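Local coordinates for protein shikimate kinase (PDB 3VAA) that probably catalyses the magnesium-dependent transfer of phosphate from ATP to the 3-hydroxyl group of shikimate, a step on the way to chorismate, at residues R27-G32 with T118-L124; Y33-G37 with L131-L135; G103-C107 with R164-Y168. All coordinates share one frame; numbering follows the deposited sequence.

Interaction 1 of 3, residues R27-G32 with T118-L124; sequences RIFLTG and TGKTVFL
Strands 27-31 and 120-124, two neighbours in the core of a parallel sheet, pair in register from Ile-28 with Lys-120 to Thr-31 with Phe-123. Five backbone bonds join them, running to and from Arg-27, Phe-29 and Thr-31, whereas Ile-28 and Leu-30 turn their polar backbone atoms to strand 97-100 and the residue after it. The N of Lys-120, for example, reaches Arg-27 O at 2.8 Å.

At the start of the pair the long arm of Arg-27 bends at chi3 (-65°) and swings NH1 onto Thr-118 O, 2.8 Å away. This bond is nearly straight (166°), and the oxygen lies close to the guanidinium plane. NE donates a hydrogen bond to Phe-94 O, so the several N-H groups of the arginine tie the end of helix 111-118 to the loop at Phe-94. The ring of Phe-29 passes beside the turn into the second strand, with Gly-119 N at its edge, 3.7 Å from CE2. Glycine, lacking a side chain, lets the ring come so close.

Thr-31 uses its compact hydroxyl for a second bond to Val-122 O, 2.9 Å from OG1. With OG1 between the backbone N and the carbonyl carbon (chi1 66°), the hydroxyl approaches from above the carbonyl plane, while Thr-31 N comes nearly head-on to the same oxygen.

On the face of Ile-28 and Leu-30 the contacts are aliphatic. Ile-28 CD1 rests against Lys-120 CB at 3.6 Å, and the lysine chain then leads away to Leu-197 O; Leu-30 CD2 lies alongside Val-122 CB, 3.9 Å apart. Beta-branched Ile-28 and Val-122 suit an extended backbone, and Leu-30 adds apolar bulk. Phe-29, Thr-31 and Thr-121 face the other way, with helix 111-118 over Phe-29 and Thr-121. Strand 27-31 leads through Gly-32 into the probable P-loop, as in the parallel alpha/beta core of P-loop kinases.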
loop_
_atom_site.group_PDB
_atom_site.type_symbol
_atom_site.label_atom_id
_atom_site.label_comp_id
_atom_site.label_asym_id
_atom_site.label_seq_id
_atom_site.Cartn_x
_atom_site.Cartn_y
_atom_site.Cartn_z
ATOM N N ARG A 27 7.168 -9.411 -10.383
ATOM C CA ARG A 27 6.590 -8.058 -10.294
ATOM C C ARG A 27 5.372 -8.136 -9.371
ATOM O O ARG A 27 4.316 -8.685 -9.736
ATOM C CB ARG A 27 6.214 -7.471 -11.654
ATOM C CG ARG A 27 5.659 -6.022 -11.592
ATOM C CD ARG A 27 5.167 -5.602 -12.950
ATOM N NE ARG A 27 6.257 -5.527 -13.897
ATOM C CZ ARG A 27 6.222 -5.940 -15.161
ATOM N NH1 ARG A 27 5.156 -6.534 -15.689
ATOM N NH2 ARG A 27 7.297 -5.773 -15.909
ATOM N N ILE A 28 5.540 -7.606 -8.161
ATOM C CA ILE A 28 4.500 -7.636 -7.139
ATOM C C ILE A 28 3.998 -6.241 -6.797
ATOM O O ILE A 28 4.792 -5.303 -6.672
ATOM C CB ILE A 28 5.074 -8.246 -5.793
ATOM C CG1 ILE A 28 5.807 -9.565 -6.034
ATOM C CG2 ILE A 28 3.959 -8.400 -4.743
ATOM C CD1 ILE A 28 4.975 -10.626 -6.614
ATOM N N PHE A 29 2.679 -6.088 -6.672
ATOM C CA PHE A 29 2.088 -4.808 -6.250
ATOM C C PHE A 29 1.429 -5.039 -4.885
ATOM O O PHE A 29 0.663 -5.969 -4.734
ATOM C CB PHE A 29 1.004 -4.328 -7.200
ATOM C CG PHE A 29 1.486 -3.965 -8.559
ATOM C CD1 PHE A 29 2.063 -2.740 -8.789
ATOM C CD2 PHE A 29 1.305 -4.841 -9.635
ATOM C CE1 PHE A 29 2.481 -2.392 -10.044
ATOM C CE2 PHE A 29 1.726 -4.499 -10.904
ATOM C CZ PHE A 29 2.327 -3.292 -11.109
ATOM N N LEU A 30 1.725 -4.178 -3.917
ATOM C CA LEU A 30 1.094 -4.263 -2.605
ATOM C C LEU A 30 0.127 -3.099 -2.474
ATOM O O LEU A 30 0.455 -1.938 -2.797
ATOM C CB LEU A 30 2.131 -4.239 -1.475
ATOM C CG LEU A 30 3.238 -5.295 -1.571
ATOM C CD1 LEU A 30 4.271 -5.114 -0.447
ATOM C CD2 LEU A 30 2.702 -6.713 -1.578
ATOM N N THR A 31 -1.076 -3.422 -2.004
ATOM C CA THR A 31 -2.140 -2.468 -1.842
ATOM C C THR A 31 -2.742 -2.605 -0.441
ATOM O O THR A 31 -2.625 -3.658 0.209
ATOM C CB THR A 31 -3.263 -2.680 -2.883
ATOM O OG1 THR A 31 -3.912 -3.931 -2.652
ATOM C CG2 THR A 31 -2.709 -2.631 -4.351
ATOM N N GLY A 32 -3.411 -1.559 0.007
ATOM C CA GLY A 32 -4.042 -1.579 1.319
ATOM C C GLY A 32 -4.002 -0.211 1.959
ATOM O O GLY A 32 -3.432 0.728 1.411
ATOM N N THR A 118 -0.672 -6.713 -14.932
ATOM C CA THR A 118 0.781 -6.568 -15.094
ATOM C C THR A 118 1.668 -7.211 -14.025
ATOM O O THR A 118 2.859 -7.386 -14.257
ATOM C CB THR A 118 1.194 -5.100 -15.247
ATOM O OG1 THR A 118 0.804 -4.352 -14.086
ATOM C CG2 THR A 118 0.533 -4.489 -16.491
ATOM N N GLY A 119 1.101 -7.579 -12.879
ATOM C CA GLY A 119 1.881 -8.210 -11.833
ATOM C C GLY A 119 0.989 -8.894 -10.824
ATOM O O GLY A 119 -0.228 -8.879 -10.974
ATOM N N LYS A 120 1.607 -9.517 -9.826
ATOM C CA LYS A 120 0.881 -10.219 -8.770
ATOM C C LYS A 120 0.486 -9.145 -7.787
ATOM O O LYS A 120 1.348 -8.554 -7.123
ATOM C CB LYS A 120 1.760 -11.273 -8.090
ATOM C CG LYS A 120 2.151 -12.467 -8.975
ATOM C CD LYS A 120 3.146 -13.386 -8.246
ATOM C CE LYS A 120 3.488 -14.663 -9.047
ATOM N NZ LYS A 120 2.348 -15.619 -9.102
ATOM N N THR A 121 -0.815 -8.929 -7.659
ATOM C CA THR A 121 -1.353 -7.872 -6.825
ATOM C C THR A 121 -1.924 -8.427 -5.531
ATOM O O THR A 121 -2.740 -9.328 -5.528
ATOM C CB THR A 121 -2.380 -7.053 -7.649
ATOM O OG1 THR A 121 -1.706 -6.561 -8.823
ATOM C CG2 THR A 121 -2.933 -5.877 -6.852
ATOM N N VAL A 122 -1.443 -7.884 -4.413
ATOM C CA VAL A 122 -1.830 -8.343 -3.097
ATOM C C VAL A 122 -2.501 -7.244 -2.285
ATOM O O VAL A 122 -2.006 -6.105 -2.233
ATOM C CB VAL A 122 -0.562 -8.793 -2.302
ATOM C CG1 VAL A 122 -0.936 -9.436 -0.985
ATOM C CG2 VAL A 122 0.297 -9.740 -3.117
ATOM N N PHE A 123 -3.643 -7.568 -1.687
ATOM C CA PHE A 123 -4.264 -6.669 -0.725
ATOM C C PHE A 123 -3.870 -7.111 0.677
ATOM O O PHE A 123 -4.152 -8.260 1.067
ATOM C CB PHE A 123 -5.760 -6.647 -0.896
ATOM C CG PHE A 123 -6.515 -6.042 0.250
ATOM C CD1 PHE A 123 -6.094 -4.874 0.857
ATOM C CD2 PHE A 123 -7.715 -6.608 0.661
ATOM C CE1 PHE A 123 -6.810 -4.320 1.903
ATOM C CE2 PHE A 123 -8.441 -6.056 1.699
ATOM C CZ PHE A 123 -7.991 -4.910 2.319
ATOM N N LEU A 124 -3.190 -6.221 1.409
ATOM C CA LEU A 124 -2.834 -6.473 2.809
ATOM C C LEU A 124 -4.057 -6.153 3.646
ATOM O O LEU A 124 -4.340 -4.992 3.956
ATOM C CB LEU A 124 -1.641 -5.631 3.286
ATOM C CG LEU A 124 -0.260 -6.100 2.834
ATOM C CD1 LEU A 124 -0.114 -6.034 1.327
ATOM C CD2 LEU A 124 0.835 -5.262 3.544
#

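Interaction 2 of 3, residues Y33-G37 with L131-L135; sequences YMGAG and LFRRL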
loop_
_atom_site.group_PDB
_atom_site.type_symbol
_atom_site.label_atom_id
_atom_site.label_comp_id
_atom_site.label_asym_id
_atom_site.label_seq_id
_atom_site.Cartn_x
_atom_site.Cartn_y
_atom_site.Cartn_z
ATOM N N TYR A 33 -4.604 -0.106 3.141
ATOM C CA TYR A 33 -4.731 1.175 3.811
ATOM C C TYR A 33 -3.468 1.563 4.546
ATOM O O TYR A 33 -2.595 0.721 4.766
ATOM C CB TYR A 33 -5.906 1.078 4.805
ATOM C CG TYR A 33 -6.452 2.386 5.321
ATOM C CD1 TYR A 33 -6.958 3.355 4.454
ATOM C CD2 TYR A 33 -6.502 2.646 6.692
ATOM C CE1 TYR A 33 -7.465 4.550 4.934
ATOM C CE2 TYR A 33 -7.029 3.831 7.179
ATOM C CZ TYR A 33 -7.502 4.782 6.299
ATOM O OH TYR A 33 -8.012 5.949 6.811
ATOM N N MET A 34 -3.356 2.838 4.903
ATOM C CA MET A 34 -2.258 3.272 5.761
ATOM C C MET A 34 -2.291 2.436 7.039
ATOM O O MET A 34 -3.370 2.168 7.610
ATOM C CB MET A 34 -2.362 4.761 6.128
ATOM C CG MET A 34 -3.639 5.170 6.815
ATOM S SD MET A 34 -3.565 6.881 7.373
ATOM C CE MET A 34 -5.214 7.148 7.978
ATOM N N GLY A 35 -1.110 2.016 7.483
ATOM C CA GLY A 35 -0.990 1.207 8.677
ATOM C C GLY A 35 -1.027 -0.277 8.428
ATOM O O GLY A 35 -0.718 -1.047 9.331
ATOM N N ALA A 36 -1.396 -0.691 7.209
ATOM C CA ALA A 36 -1.509 -2.131 6.883
ATOM C C ALA A 36 -0.186 -2.881 6.883
ATOM O O ALA A 36 -0.165 -4.083 7.080
ATOM C CB ALA A 36 -2.215 -2.325 5.542
ATOM N N GLY A 37 0.911 -2.169 6.674
ATOM C CA GLY A 37 2.242 -2.783 6.632
ATOM C C GLY A 37 2.870 -2.916 5.259
ATOM O O GLY A 37 3.769 -3.727 5.072
ATOM N N LEU A 131 -5.428 -1.956 12.792
ATOM C CA LEU A 131 -5.164 -0.642 12.180
ATOM C C LEU A 131 -5.268 0.468 13.239
ATOM O O LEU A 131 -4.443 1.401 13.268
ATOM C CB LEU A 131 -6.136 -0.370 11.025
ATOM C CG LEU A 131 -5.914 -1.215 9.782
ATOM C CD1 LEU A 131 -6.979 -0.893 8.754
ATOM C CD2 LEU A 131 -4.491 -0.982 9.195
ATOM N N PHE A 132 -6.284 0.350 14.103
ATOM C CA PHE A 132 -6.523 1.298 15.198
ATOM C C PHE A 132 -5.290 1.396 16.083
ATOM O O PHE A 132 -4.756 2.503 16.324
ATOM C CB PHE A 132 -7.773 0.868 15.986
ATOM C CG PHE A 132 -8.095 1.740 17.179
ATOM C CD1 PHE A 132 -8.800 2.934 17.016
ATOM C CD2 PHE A 132 -7.729 1.351 18.455
ATOM C CE1 PHE A 132 -9.115 3.737 18.105
ATOM C CE2 PHE A 132 -8.049 2.153 19.562
ATOM C CZ PHE A 132 -8.742 3.353 19.377
ATOM N N ARG A 133 -4.814 0.257 16.571
ATOM C CA ARG A 133 -3.610 0.266 17.413
ATOM C C ARG A 133 -2.406 0.878 16.699
ATOM O O ARG A 133 -1.747 1.784 17.224
ATOM C CB ARG A 133 -3.263 -1.151 17.841
ATOM C CG ARG A 133 -2.137 -1.230 18.859
ATOM C CD ARG A 133 -1.872 -2.678 19.152
ATOM N NE ARG A 133 -1.287 -3.323 17.978
ATOM C CZ ARG A 133 -1.548 -4.561 17.573
ATOM N NH1 ARG A 133 -2.436 -5.311 18.204
ATOM N NH2 ARG A 133 -0.938 -5.039 16.502
ATOM N N ARG A 134 -2.119 0.391 15.493
ATOM C CA ARG A 134 -0.962 0.870 14.751
ATOM C C ARG A 134 -1.009 2.359 14.451
ATOM O O ARG A 134 -0.012 3.049 14.590
ATOM C CB ARG A 134 -0.797 0.118 13.432
ATOM C CG ARG A 134 -0.439 -1.346 13.597
ATOM C CD ARG A 134 -0.434 -2.029 12.221
ATOM N NE ARG A 134 -0.002 -3.416 12.299
ATOM C CZ ARG A 134 -0.012 -4.269 11.278
ATOM N NH1 ARG A 134 -0.434 -3.899 10.073
ATOM N NH2 ARG A 134 0.389 -5.514 11.469
ATOM N N LEU A 135 -2.176 2.853 14.046
ATOM C CA LEU A 135 -2.312 4.253 13.677
ATOM C C LEU A 135 -2.281 5.163 14.898
ATOM O O LEU A 135 -1.793 6.282 14.810
ATOM C CB LEU A 135 -3.555 4.462 12.798
ATOM C CG LEU A 135 -3.436 3.777 11.427
ATOM C CD1 LEU A 135 -4.753 3.786 10.665
ATOM C CD2 LEU A 135 -2.334 4.392 10.558
#
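The guanidinium of Arg-134 is turned edge-on to the loop 33-37, with Gly-35 O near its plane, while the ring of Tyr-33 has Met-34 CG over one face, toward the rim, and meets the methyls of Leu-131 and Leu-135 obliquely. Arg-134 NH1 lies 3.0 Å from Gly-35 O, and the bond is fairly straight (159°), directed at a lone pair in the carbonyl plane. A second bond, to Ala-36 O at 3.0 Å, is weak because it is strongly bent. Extended from CG to NE, the arginine has the length to span from helix 128-137 to the loop. Glu-181 forms a salt bridge with NE and Ala-177 O accepts from NH2, which together fix the rotation of the group.

On the same helix, Leu-131 and Leu-135 supply the apolar half. Leu-131 CD2 packs on the peptide after Gly-35, 3.6 Å from its C, and CD1 of the same residue touches Tyr-33 CD2 at 4.1 Å. Leu-135 CD2 meets Met-34 CG at 4.0 Å, crossing that extended chain at about a right angle. Glycine suits position 35, where a type II turn from Tyr-33 to Ala-36 demands a positive phi (91°) and the leucines press close. Gly-37, also with positive phi, is the N-cap of helix 38-49; its N binds a di(hydroxyethyl)ether, probably from the crystallisation liquor. The turn, with Gly-37 after it, fits the P-loop (Walker A), where Gly-35, Ala-36 and Gly-37 are predicted to bind ATP.

Interaction 3 of 3, residues G103-C107 with R164-Y168; sequences GGAPC and RAPFY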
loop_
_atom_site.group_PDB
_atom_site.type_symbol
_atom_site.label_atom_id
_atom_site.label_comp_id
_atom_site.label_asym_id
_atom_site.label_seq_id
_atom_site.Cartn_x
_atom_site.Cartn_y
_atom_site.Cartn_z
ATOM N N GLY A 103 -2.475 4.370 -0.403
ATOM C CA GLY A 103 -3.773 3.836 -0.008
ATOM C C GLY A 103 -4.919 4.139 -0.936
ATOM O O GLY A 103 -5.883 3.378 -0.987
ATOM N N GLY A 104 -4.837 5.253 -1.652
ATOM C CA GLY A 104 -5.900 5.653 -2.558
ATOM C C GLY A 104 -5.748 5.208 -3.980
ATOM O O GLY A 104 -6.731 5.214 -4.734
ATOM N N ALA A 105 -4.526 4.829 -4.372
ATOM C CA ALA A 105 -4.231 4.432 -5.739
ATOM C C ALA A 105 -5.225 3.423 -6.334
ATOM O O ALA A 105 -5.692 3.608 -7.464
ATOM C CB ALA A 105 -2.791 3.909 -5.858
ATOM N N PRO A 106 -5.609 2.383 -5.580
ATOM C CA PRO A 106 -6.531 1.409 -6.171
ATOM C C PRO A 106 -7.919 1.918 -6.560
ATOM O O PRO A 106 -8.623 1.237 -7.314
ATOM C CB PRO A 106 -6.680 0.376 -5.043
ATOM C CG PRO A 106 -5.406 0.453 -4.355
ATOM C CD PRO A 106 -5.112 1.904 -4.280
ATOM N N CYS A 107 -8.303 3.099 -6.078
ATOM C CA CYS A 107 -9.637 3.630 -6.280
ATOM C C CYS A 107 -9.861 4.416 -7.560
ATOM O O CYS A 107 -10.995 4.814 -7.829
ATOM C CB CYS A 107 -9.999 4.563 -5.131
ATOM S SG CYS A 107 -9.890 3.792 -3.532
ATOM N N ARG A 164 -12.912 2.171 0.455
ATOM C CA ARG A 164 -11.819 1.537 -0.294
ATOM C C ARG A 164 -11.970 0.047 -0.583
ATOM O O ARG A 164 -11.480 -0.434 -1.589
ATOM C CB ARG A 164 -10.507 1.789 0.419
ATOM C CG ARG A 164 -10.116 3.224 0.392
ATOM C CD ARG A 164 -9.204 3.582 1.522
ATOM N NE ARG A 164 -8.816 4.988 1.438
ATOM C CZ ARG A 164 -9.620 6.006 1.725
ATOM N NH1 ARG A 164 -10.876 5.797 2.103
ATOM N NH2 ARG A 164 -9.177 7.251 1.600
ATOM N N ALA A 165 -12.666 -0.679 0.283
ATOM C CA ALA A 165 -12.852 -2.136 0.116
ATOM C C ALA A 165 -13.308 -2.652 -1.259
ATOM O O ALA A 165 -12.799 -3.668 -1.702
ATOM C CB ALA A 165 -13.784 -2.680 1.216
ATOM N N PRO A 166 -14.273 -1.988 -1.934
ATOM C CA PRO A 166 -14.666 -2.489 -3.254
ATOM C C PRO A 166 -13.508 -2.541 -4.260
ATOM O O PRO A 166 -13.589 -3.244 -5.265
ATOM C CB PRO A 166 -15.723 -1.487 -3.711
ATOM C CG PRO A 166 -16.295 -0.942 -2.451
ATOM C CD PRO A 166 -15.180 -0.927 -1.457
ATOM N N PHE A 167 -12.455 -1.773 -3.990
ATOM C CA PHE A 167 -11.284 -1.721 -4.847
ATOM C C PHE A 167 -10.225 -2.659 -4.312
ATOM O O PHE A 167 -9.675 -3.486 -5.055
ATOM C CB PHE A 167 -10.769 -0.282 -4.937
ATOM C CG PHE A 167 -11.779 0.671 -5.511
ATOM C CD1 PHE A 167 -12.017 0.686 -6.876
ATOM C CD2 PHE A 167 -12.494 1.539 -4.699
ATOM C CE1 PHE A 167 -12.943 1.547 -7.421
ATOM C CE2 PHE A 167 -13.426 2.404 -5.246
ATOM C CZ PHE A 167 -13.645 2.406 -6.610
ATOM N N TYR A 168 -9.927 -2.543 -3.017
ATOM C CA TYR A 168 -8.916 -3.410 -2.431
ATOM C C TYR A 168 -9.234 -4.884 -2.645
ATOM O O TYR A 168 -8.339 -5.682 -2.966
ATOM C CB TYR A 168 -8.748 -3.189 -0.927
ATOM C CG TYR A 168 -8.197 -1.859 -0.475
ATOM C CD1 TYR A 168 -7.471 -1.012 -1.327
ATOM C CD2 TYR A 168 -8.327 -1.483 0.846
ATOM C CE1 TYR A 168 -6.949 0.191 -0.861
ATOM C CE2 TYR A 168 -7.774 -0.288 1.326
ATOM C CZ TYR A 168 -7.100 0.540 0.473
ATOM O OH TYR A 168 -6.596 1.726 0.963
#
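Phe-167 CG is anti to its carbonyl carbon and beside the backbone N (chi1 -60°), which turns the ring toward Cys-107, and SG of Cys-107 is likewise anti to the carbonyl carbon (chi1 -57°), bringing the sulfur alongside that ring. The result is a CH-pi contact: Cys-107 CA sits almost centrally over one face of Phe-167, 3.7 Å from the ring centroid. Its sulfur comes in obliquely, with SG 3.6 Å from Phe-167 CD2, a sulfur-aromatic contact. The Cys-107 side chain comes within about 2 Å, nearest atoms, of a beta-mercaptoethanol, probably from the crystallisation liquor, consistent with a mixed disulfide.

Tyr-168, one residue further along the helix, reaches inward instead. Its OH donates to Gly-103 O over 2.7 Å; the oxygen lies near the ring plane, and the hydroxyl is tilted 19° from the carbonyl plane. A tyrosine is rigid and long enough to carry a polar group from the helix to this loop while its hydrocarbon part stays buried. Pro-106 fits the edge of the same ring, with CG 3.8 Å from Tyr-168 CE1, and its CB faces Phe-167 CB at 4.1 Å. The proline, part of a short 3-10 turn, thus fills the angle between two aromatics with a compact apolar ring.

Arg-164 lays its CB over one face of Tyr-168 and runs out extended from CG to NE; CG passes Cys-107 SG at 4.0 Å. NH1 is bonded to Ala-160 O, one turn back in the helix. Gly-103 and Arg-164 are both predicted to bind shikimate, so the bond probably ties the helix carrying Arg-164 to the loop of Gly-103 at the substrate pocket of a shikimate kinase.

In the fold
The three interactions touch one another around the end of strand 27-31 and the loop that follows. Interaction 1 supplies the sheet core, and interaction 2 continues from it, Leu-124 O lying 3.8 Å from Ala-36 CB. Tyr-168 joins interaction 3 to both: its CD2 is 3.4 Å from Phe-123 CE1, and its OH lies 3.3 Å from Gly-32 O and 3.4 Å from Tyr-33 CA. Tyr-33 CD1 in turn packs against Arg-164 CD at 3.7 Å. Gly-103, predicted to bind shikimate, comes within about 4 Å (nearest atoms) of the side chain of Lys-38, predicted to bind ATP, consistent with phosphoryl transfer between neighbouring sites.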